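Local coordinates for protein ubiquitin-conjugating enzyme E2-21 kDa (Pichia angusta, PDB 5NL8) that probably carries activated ubiquitin as a thioester and transfers it to other proteins, as an E2 enzyme needed for building peroxisomes, at residues A[63-67]-A[79-83]; A[58-64]-A[104-110]. All blocks are in the same frame, centred on the assembly; numbering follows the deposited sequence.

Contact 1: residues A[63-67]-A[79-83]; sequences WKLEI and KIKFV
Two neighbouring strands, 63-67 and 79-82, pair antiparallel as a beta hairpin. Their short axes come within 4.8 Å, at 152° between N-to-C directions. Both backbones are extended. The register sets I67 against I80, E66 against K81 and L65 against F82. At K79 the carbonyl O receives a CA-H...O contact from I67 CA at 3.5 Å. I80 and I67 form a non-hydrogen-bonded pair, CA to CA 4.6 Å. Their CG1 atoms meet at 3.9 Å, both side chains being m at chi1. K81 and E66 form the hydrogen-bonded pair. E66 N gives to K81 O at 2.9 Å, and K81 N gives to E66 O at 3.0 Å. Their side chains rise on the other face. E66 OE1 stays 4.1 Å from K81 NZ, too far for a salt bridge; E66 OE2 instead pairs with R45. F82, m at chi1, faces L65 in a non-hydrogen-bonded pair. L65 CD2 sits 3.6 Å from the centroid of the F82 ring, over its face, as a CH-pi contact. The edge of F82 turns to the face of W63 in an offset edge-to-face pair, with 5.7 Å between the F82 and W63 five-membered ring centroids. V83 lies just past the strand end, yet the ladder goes on: V83 N gives to K64 O at 3.0 Å. Water 1 joins V83 O (2.9 Å) to K64 N (3.0 Å). The face with L65, I67, I80 and F82 packs on helix 135-147. The chemistry thus implies a two-sided sheet edge: apolar toward the core helix, charged on the other face.

Contact 2: residues A[58-64]-A[104-110]; sequences FEDALWK and VCYKMPH
Segment 58-64 runs from a loop into a strand, and segment 104-110 from a two-residue strand into an irregular, mostly extended loop. F58, m at chi1, points at the far end of that loop. Its CE1 lies 3.7 Å from M108 SD, an oblique Met-aromatic contact. Its CZ lies 3.6 Å from P109 O, near the ring plane, and 3.7 Å from H110 CD2. The chain then loops out through E59 and D60 and returns at L62. L62 stands nearest V104, CA to CA 5.0 Å. L62 O accepts from C105 N at 3.0 Å. W63 is the centre of the contact. Its side chain is m at chi1, with chi2 -90°. W63 NE1 gives to K107 O at 3.2 Å, near the ring plane. M108 CE lies over the ring face, 3.4 Å from the centroid of the W63 five-membered ring. M108 reaches it with chi1 t and chi2 and chi3 both p. C105 SG makes an oblique sulfur-aromatic contact, 4.6 Å from the same W63 centroid. At K64, water 1 bridges K64 N (3.0 Å) and C105 O (2.8 Å). H110 bonds through ND1 to N112, and its side chain is about 8 Å from that of C121, the predicted thioester cysteine. H110 is the histidine of the HPN motif typical of the ubiquitin-conjugating fold, and N112 is its asparagine; the segment thus leads into the active-site region.

Contacts 1 and 2 lie side by side in the ubiquitin-conjugating domain, their centres 11 Å apart. Both start from strand 62-68 and share W63 and K64. Along the chain, 58-64 and 63-67 overlap, 79-83 follows, and 104-110 comes last, after helix 87-94. Contact 1 pairs this strand with strand 79-82 at one edge of the four-stranded sheet. Contact 2 joins its start to the chain that leads toward the active site. The two touch directly: F82 CE2 lies 3.6 Å from M108 CE, and V83 O lies 3.9 Å from Y106 CD1. Water 1 belongs to both. Strand 62-68 therefore ties the sheet to the chain approaching the predicted catalytic C121.

Contact 1: residues A[63-67]-A[79-83]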
ATOM      1  N   TRP A  63       2.820   5.272   2.609  1.00 32.31           N
ATOM      2  CA  TRP A  63       2.507   5.120   1.191  1.00 27.12           C
ATOM      3  C   TRP A  63       1.005   5.179   0.935  1.00 26.41           C
ATOM      4  O   TRP A  63       0.196   4.791   1.783  1.00 29.49           O
ATOM      5  CB  TRP A  63       3.062   3.805   0.646  1.00 27.41           C
ATOM      6  CG  TRP A  63       4.516   3.856   0.342  1.00 32.26           C
ATOM      7  CD1 TRP A  63       5.092   4.209  -0.843  1.00 21.06           C
ATOM      8  CD2 TRP A  63       5.586   3.543   1.238  1.00 26.49           C
ATOM      9  NE1 TRP A  63       6.463   4.129  -0.742  1.00 26.99           N
ATOM     10  CE2 TRP A  63       6.793   3.724   0.524  1.00 32.27           C
ATOM     11  CE3 TRP A  63       5.649   3.123   2.569  1.00 31.02           C
ATOM     12  CZ2 TRP A  63       8.043   3.504   1.102  1.00 29.28           C
ATOM     13  CZ3 TRP A  63       6.894   2.904   3.143  1.00 29.67           C
ATOM     14  CH2 TRP A  63       8.073   3.095   2.408  1.00 30.07           C
ATOM     15  N   LYS A  64       0.647   5.664  -0.250  1.00 35.02           N
ATOM     16  CA  LYS A  64      -0.746   5.762  -0.661  1.00 34.26           C
ATOM     17  C   LYS A  64      -1.098   4.607  -1.589  1.00 28.66           C
ATOM     18  O   LYS A  64      -0.264   4.145  -2.374  1.00 30.19           O
ATOM     19  CB  LYS A  64      -1.012   7.102  -1.351  1.00 34.22           C
ATOM     20  CG  LYS A  64      -2.333   7.761  -0.988  1.00 53.96           C
ATOM     21  CD  LYS A  64      -2.144   9.260  -0.769  1.00 65.53           C
ATOM     22  CE  LYS A  64      -3.439   9.954  -0.362  1.00 67.79           C
ATOM     23  NZ  LYS A  64      -4.468   9.904  -1.439  1.00 60.42           N
ATOM     24  N   LEU A  65      -2.338   4.151  -1.498  1.00 29.83           N
ATOM     25  CA  LEU A  65      -2.808   3.026  -2.289  1.00 25.24           C
ATOM     26  C   LEU A  65      -4.121   3.370  -2.968  1.00 34.43           C
ATOM     27  O   LEU A  65      -4.929   4.133  -2.431  1.00 36.27           O
ATOM     28  CB  LEU A  65      -3.006   1.786  -1.414  1.00 25.77           C
ATOM     29  CG  LEU A  65      -1.834   1.188  -0.641  1.00 30.77           C
ATOM     30  CD1 LEU A  65      -2.355   0.100   0.274  1.00 31.52           C
ATOM     31  CD2 LEU A  65      -0.795   0.625  -1.588  1.00 21.17           C
ATOM     32  N   GLU A  66      -4.324   2.788  -4.144  1.00 30.06           N
ATOM     33  CA  GLU A  66      -5.604   2.856  -4.830  1.00 33.12           C
ATOM     34  C   GLU A  66      -6.159   1.445  -5.011  1.00 36.97           C
ATOM     35  O   GLU A  66      -5.436   0.516  -5.398  1.00 35.02           O
ATOM     36  CB  GLU A  66      -5.464   3.566  -6.175  1.00 33.81           C
ATOM     37  CG  GLU A  66      -6.749   3.610  -6.980  1.00 63.37           C
ATOM     38  CD  GLU A  66      -6.606   4.407  -8.259  1.00 76.79           C
ATOM     39  OE1 GLU A  66      -5.863   5.411  -8.256  1.00 82.67           O
ATOM     40  OE2 GLU A  66      -7.232   4.026  -9.269  1.00 77.78           O
ATOM     41  N   ILE A  67      -7.448   1.296  -4.714  1.00 36.64           N
ATOM     42  CA  ILE A  67      -8.103  -0.002  -4.690  1.00 25.15           C
ATOM     43  C   ILE A  67      -9.344  -0.018  -5.574  1.00 35.43           C
ATOM     44  O   ILE A  67     -10.259   0.774  -5.389  1.00 43.51           O
ATOM     45  CB  ILE A  67      -8.512  -0.392  -3.263  1.00 29.20           C
ATOM     46  CG1 ILE A  67      -7.302  -0.353  -2.329  1.00 32.31           C
ATOM     47  CG2 ILE A  67      -9.149  -1.771  -3.245  1.00 28.76           C
ATOM     48  CD1 ILE A  67      -7.637   0.124  -0.932  1.00 33.48           C
ATOM     49  N   LYS A  79      -8.379  -5.273  -6.840  1.00 43.01           N
ATOM     50  CA  LYS A  79      -7.118  -4.978  -7.508  1.00 41.11           C
ATOM     51  C   LYS A  79      -6.502  -3.765  -6.828  1.00 46.96           C
ATOM     52  O   LYS A  79      -7.171  -2.757  -6.623  1.00 35.11           O
ATOM     53  CB  LYS A  79      -7.322  -4.722  -9.004  1.00 45.99           C
ATOM     54  CG  LYS A  79      -7.651  -5.972  -9.807  1.00 67.59           C
ATOM     55  CD  LYS A  79      -7.809  -5.655 -11.286  1.00 77.81           C
ATOM     56  CE  LYS A  79      -8.363  -6.847 -12.052  1.00 85.16           C
ATOM     57  NZ  LYS A  79      -8.904  -6.450 -13.383  1.00 90.71           N
ATOM     58  N   ILE A  80      -5.233  -3.863  -6.457  1.00 32.83           N
ATOM     59  CA  ILE A  80      -4.624  -2.817  -5.649  1.00 34.93           C
ATOM     60  C   ILE A  80      -3.301  -2.358  -6.242  1.00 33.70           C
ATOM     61  O   ILE A  80      -2.518  -3.170  -6.735  1.00 43.25           O
ATOM     62  CB  ILE A  80      -4.427  -3.303  -4.195  1.00 35.51           C
ATOM     63  CG1 ILE A  80      -5.779  -3.711  -3.606  1.00 40.61           C
ATOM     64  CG2 ILE A  80      -3.767  -2.234  -3.345  1.00 29.01           C
ATOM     65  CD1 ILE A  80      -5.737  -4.174  -2.175  1.00 48.15           C
ATOM     66  N   LYS A  81      -3.063  -1.049  -6.216  1.00 33.41           N
ATOM     67  CA  LYS A  81      -1.795  -0.512  -6.693  1.00 28.00           C
ATOM     68  C   LYS A  81      -1.276   0.596  -5.783  1.00 31.96           C
ATOM     69  O   LYS A  81      -2.053   1.283  -5.124  1.00 29.75           O
ATOM     70  CB  LYS A  81      -1.932   0.016  -8.127  1.00 24.85           C
ATOM     71  CG  LYS A  81      -2.718   1.321  -8.246  1.00 27.29           C
ATOM     72  CD  LYS A  81      -2.672   1.882  -9.666  1.00 42.17           C
ATOM     73  CE  LYS A  81      -3.361   3.239  -9.747  1.00 49.25           C
ATOM     74  NZ  LYS A  81      -3.387   3.783 -11.134  1.00 47.40           N
ATOM     75  N   PHE A  82       0.046   0.759  -5.749  1.00 24.72           N
ATOM     76  CA  PHE A  82       0.658   1.906  -5.089  1.00 31.47           C
ATOM     77  C   PHE A  82       0.524   3.157  -5.952  1.00 27.16           C
ATOM     78  O   PHE A  82       0.593   3.085  -7.181  1.00 24.11           O
ATOM     79  CB  PHE A  82       2.137   1.641  -4.789  1.00 23.04           C
ATOM     80  CG  PHE A  82       2.364   0.734  -3.618  1.00 30.78           C
ATOM     81  CD1 PHE A  82       2.377  -0.643  -3.782  1.00 28.53           C
ATOM     82  CD2 PHE A  82       2.561   1.256  -2.351  1.00 27.36           C
ATOM     83  CE1 PHE A  82       2.582  -1.482  -2.699  1.00 33.85           C
ATOM     84  CE2 PHE A  82       2.762   0.422  -1.265  1.00 29.54           C
ATOM     85  CZ  PHE A  82       2.774  -0.949  -1.439  1.00 25.39           C
ATOM     86  N   VAL A  83       0.333   4.299  -5.304  1.00 39.25           N
ATOM     87  CA  VAL A  83       0.304   5.580  -6.004  1.00 27.73           C
ATOM     88  C   VAL A  83       1.730   6.053  -6.283  1.00 28.97           C
ATOM     89  O   VAL A  83       2.462   6.429  -5.368  1.00 27.80           O
ATOM     90  CB  VAL A  83      -0.445   6.654  -5.197  1.00 27.09           C
ATOM     91  CG1 VAL A  83      -0.362   8.002  -5.902  1.00 27.46           C
ATOM     92  CG2 VAL A  83      -1.899   6.242  -4.979  1.00 28.14           C
TER
HETATM   93  O   HOH W   1       2.605   6.273  -2.470  1.00 36.07           O

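Contact 2: residues A[58-64]-A[104-110]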
ATOM      1  N   PHE A  58      11.235  -0.505   5.096  1.00 39.25           N
ATOM      2  CA  PHE A  58      10.149   0.420   4.786  1.00 32.82           C
ATOM      3  C   PHE A  58       9.608   1.126   6.029  1.00 37.53           C
ATOM      4  O   PHE A  58       8.691   1.938   5.925  1.00 44.08           O
ATOM      5  CB  PHE A  58       9.001  -0.319   4.088  1.00 31.03           C
ATOM      6  CG  PHE A  58       9.393  -0.986   2.798  1.00 36.82           C
ATOM      7  CD1 PHE A  58       9.344  -0.293   1.598  1.00 39.26           C
ATOM      8  CD2 PHE A  58       9.801  -2.309   2.784  1.00 39.30           C
ATOM      9  CE1 PHE A  58       9.703  -0.907   0.410  1.00 35.79           C
ATOM     10  CE2 PHE A  58      10.161  -2.927   1.598  1.00 37.86           C
ATOM     11  CZ  PHE A  58      10.112  -2.225   0.412  1.00 33.51           C
ATOM     12  N   GLU A  59      10.171   0.819   7.198  1.00 39.61           N
ATOM     13  CA  GLU A  59       9.606   1.288   8.468  1.00 44.97           C
ATOM     14  C   GLU A  59       9.586   2.812   8.592  1.00 43.58           C
ATOM     15  O   GLU A  59      10.450   3.499   8.047  1.00 42.08           O
ATOM     16  CB  GLU A  59      10.375   0.690   9.656  1.00 38.87           C
ATOM     17  CG  GLU A  59      11.768   1.264   9.864  1.00 49.36           C
ATOM     18  CD  GLU A  59      12.455   0.707  11.103  1.00 74.89           C
ATOM     19  OE1 GLU A  59      13.559   1.188  11.438  1.00 81.33           O
ATOM     20  OE2 GLU A  59      11.894  -0.210  11.743  1.00 68.91           O
ATOM     21  N   ASP A  60       8.582   3.319   9.308  1.00 45.22           N
ATOM     22  CA  ASP A  60       8.432   4.749   9.586  1.00 52.78           C
ATOM     23  C   ASP A  60       8.363   5.611   8.325  1.00 55.15           C
ATOM     24  O   ASP A  60       9.043   6.632   8.219  1.00 58.48           O
ATOM     25  CB  ASP A  60       9.572   5.238  10.483  1.00 68.17           C
ATOM     26  CG  ASP A  60       9.453   4.726  11.905  1.00 88.95           C
ATOM     27  OD1 ASP A  60       8.311   4.592  12.397  1.00 88.37           O
ATOM     28  OD2 ASP A  60      10.501   4.460  12.531  1.00100.80           O
ATOM     29  N   ALA A  61       7.537   5.192   7.374  1.00 37.92           N
ATOM     30  CA  ALA A  61       7.257   5.986   6.185  1.00 37.77           C
ATOM     31  C   ALA A  61       5.890   5.591   5.658  1.00 34.66           C
ATOM     32  O   ALA A  61       5.462   4.452   5.840  1.00 38.92           O
ATOM     33  CB  ALA A  61       8.331   5.783   5.128  1.00 35.60           C
ATOM     34  N   LEU A  62       5.203   6.529   5.015  1.00 29.87           N
ATOM     35  CA  LEU A  62       3.834   6.290   4.564  1.00 29.04           C
ATOM     36  C   LEU A  62       3.729   6.138   3.046  1.00 34.40           C
ATOM     37  O   LEU A  62       4.453   6.793   2.293  1.00 34.16           O
ATOM     38  CB  LEU A  62       2.922   7.428   5.027  1.00 34.40           C
ATOM     39  CG  LEU A  62       2.913   7.754   6.524  1.00 36.37           C
ATOM     40  CD1 LEU A  62       2.071   8.991   6.794  1.00 28.08           C
ATOM     41  CD2 LEU A  62       2.400   6.576   7.330  1.00 34.45           C
ATOM     42  N   TRP A  63       2.820   5.272   2.609  1.00 32.31           N
ATOM     43  CA  TRP A  63       2.507   5.120   1.191  1.00 27.12           C
ATOM     44  C   TRP A  63       1.005   5.179   0.935  1.00 26.41           C
ATOM     45  O   TRP A  63       0.196   4.791   1.783  1.00 29.49           O
ATOM     46  CB  TRP A  63       3.062   3.805   0.646  1.00 27.41           C
ATOM     47  CG  TRP A  63       4.516   3.856   0.342  1.00 32.26           C
ATOM     48  CD1 TRP A  63       5.092   4.209  -0.843  1.00 21.06           C
ATOM     49  CD2 TRP A  63       5.586   3.543   1.238  1.00 26.49           C
ATOM     50  NE1 TRP A  63       6.463   4.129  -0.742  1.00 26.99           N
ATOM     51  CE2 TRP A  63       6.793   3.724   0.524  1.00 32.27           C
ATOM     52  CE3 TRP A  63       5.649   3.123   2.569  1.00 31.02           C
ATOM     53  CZ2 TRP A  63       8.043   3.504   1.102  1.00 29.28           C
ATOM     54  CZ3 TRP A  63       6.894   2.904   3.143  1.00 29.67           C
ATOM     55  CH2 TRP A  63       8.073   3.095   2.408  1.00 30.07           C
ATOM     56  N   LYS A  64       0.647   5.664  -0.250  1.00 35.02           N
ATOM     57  CA  LYS A  64      -0.746   5.762  -0.661  1.00 34.26           C
ATOM     58  C   LYS A  64      -1.098   4.607  -1.589  1.00 28.66           C
ATOM     59  O   LYS A  64      -0.264   4.145  -2.374  1.00 30.19           O
ATOM     60  CB  LYS A  64      -1.012   7.102  -1.351  1.00 34.22           C
ATOM     61  CG  LYS A  64      -2.333   7.761  -0.988  1.00 53.96           C
ATOM     62  CD  LYS A  64      -2.144   9.260  -0.769  1.00 65.53           C
ATOM     63  CE  LYS A  64      -3.439   9.954  -0.362  1.00 67.79           C
ATOM     64  NZ  LYS A  64      -4.468   9.904  -1.439  1.00 60.42           N
ATOM     65  N   VAL A 104       4.180  11.709   2.378  1.00 41.37           N
ATOM     66  CA  VAL A 104       4.059  10.389   1.797  1.00 32.39           C
ATOM     67  C   VAL A 104       5.149  10.207   0.741  1.00 34.11           C
ATOM     68  O   VAL A 104       5.496  11.151   0.025  1.00 41.65           O
ATOM     69  CB  VAL A 104       2.666  10.187   1.166  1.00 33.27           C
ATOM     70  CG1 VAL A 104       2.519   8.788   0.605  1.00 39.31           C
ATOM     71  CG2 VAL A 104       1.581  10.462   2.193  1.00 38.08           C
ATOM     72  N   CYS A 105       5.705   9.002   0.667  1.00 33.25           N
ATOM     73  CA  CYS A 105       6.663   8.660  -0.378  1.00 36.89           C
ATOM     74  C   CYS A 105       5.939   8.210  -1.643  1.00 32.99           C
ATOM     75  O   CYS A 105       5.039   7.375  -1.584  1.00 27.54           O
ATOM     76  CB  CYS A 105       7.613   7.565   0.100  1.00 26.25           C
ATOM     77  SG  CYS A 105       8.822   7.065  -1.145  1.00 39.14           S
ATOM     78  N   TYR A 106       6.335   8.754  -2.789  1.00 29.54           N
ATOM     79  CA  TYR A 106       5.614   8.481  -4.030  1.00 28.10           C
ATOM     80  C   TYR A 106       6.401   7.640  -5.032  1.00 30.73           C
ATOM     81  O   TYR A 106       6.176   7.731  -6.238  1.00 33.58           O
ATOM     82  CB  TYR A 106       5.185   9.794  -4.685  1.00 29.97           C
ATOM     83  CG  TYR A 106       4.083  10.494  -3.933  1.00 30.22           C
ATOM     84  CD1 TYR A 106       2.784  10.008  -3.963  1.00 24.41           C
ATOM     85  CD2 TYR A 106       4.339  11.637  -3.185  1.00 37.06           C
ATOM     86  CE1 TYR A 106       1.770  10.638  -3.277  1.00 32.85           C
ATOM     87  CE2 TYR A 106       3.328  12.275  -2.493  1.00 29.46           C
ATOM     88  CZ  TYR A 106       2.046  11.771  -2.545  1.00 36.22           C
ATOM     89  OH  TYR A 106       1.030  12.395  -1.863  1.00 40.26           O
ATOM     90  N   LYS A 107       7.324   6.829  -4.525  1.00 31.80           N
ATOM     91  CA  LYS A 107       7.979   5.791  -5.315  1.00 28.93           C
ATOM     92  C   LYS A 107       8.013   4.516  -4.475  1.00 33.73           C
ATOM     93  O   LYS A 107       8.312   4.572  -3.285  1.00 38.13           O
ATOM     94  CB  LYS A 107       9.396   6.208  -5.723  1.00 31.51           C
ATOM     95  CG  LYS A 107       9.480   7.387  -6.689  1.00 40.62           C
ATOM     96  CD  LYS A 107       9.122   6.986  -8.116  1.00 36.30           C
ATOM     97  CE  LYS A 107       9.436   8.113  -9.093  1.00 39.77           C
ATOM     98  NZ  LYS A 107       9.016   7.793 -10.491  1.00 29.33           N
ATOM     99  N   MET A 108       7.690   3.373  -5.077  1.00 26.35           N
ATOM    100  CA  MET A 108       7.706   2.110  -4.339  1.00 27.12           C
ATOM    101  C   MET A 108       8.611   1.074  -5.003  1.00 34.83           C
ATOM    102  O   MET A 108       8.199   0.380  -5.933  1.00 35.09           O
ATOM    103  CB  MET A 108       6.283   1.553  -4.188  1.00 26.78           C
ATOM    104  CG  MET A 108       6.205   0.115  -3.654  1.00 26.10           C
ATOM    105  SD  MET A 108       7.222  -0.215  -2.197  1.00 34.51           S
ATOM    106  CE  MET A 108       6.296   0.670  -0.953  1.00 33.32           C
ATOM    107  N   PRO A 109       9.862   0.975  -4.528  1.00 34.85           N
ATOM    108  CA  PRO A 109      10.800  -0.052  -4.991  1.00 28.23           C
ATOM    109  C   PRO A 109      10.627  -1.354  -4.213  1.00 34.33           C
ATOM    110  O   PRO A 109      10.967  -1.438  -3.030  1.00 38.90           O
ATOM    111  CB  PRO A 109      12.166   0.581  -4.726  1.00 24.03           C
ATOM    112  CG  PRO A 109      11.937   1.464  -3.556  1.00 33.33           C
ATOM    113  CD  PRO A 109      10.506   1.937  -3.616  1.00 28.63           C
ATOM    114  N   HIS A 110      10.099  -2.366  -4.887  1.00 30.06           N
ATOM    115  CA  HIS A 110       9.763  -3.621  -4.236  1.00 30.88           C
ATOM    116  C   HIS A 110       9.688  -4.725  -5.279  1.00 33.04           C
ATOM    117  O   HIS A 110       9.199  -4.500  -6.385  1.00 32.08           O
ATOM    118  CB  HIS A 110       8.432  -3.490  -3.483  1.00 23.97           C
ATOM    119  CG  HIS A 110       8.076  -4.685  -2.656  1.00 32.69           C
ATOM    120  ND1 HIS A 110       7.568  -5.846  -3.203  1.00 31.11           N
ATOM    121  CD2 HIS A 110       8.140  -4.898  -1.319  1.00 27.30           C
ATOM    122  CE1 HIS A 110       7.342  -6.721  -2.239  1.00 34.47           C
ATOM    123  NE2 HIS A 110       7.678  -6.170  -1.088  1.00 30.73           N
TER
HETATM  124  O   HOH W   1       2.605   6.273  -2.470  1.00 36.07           O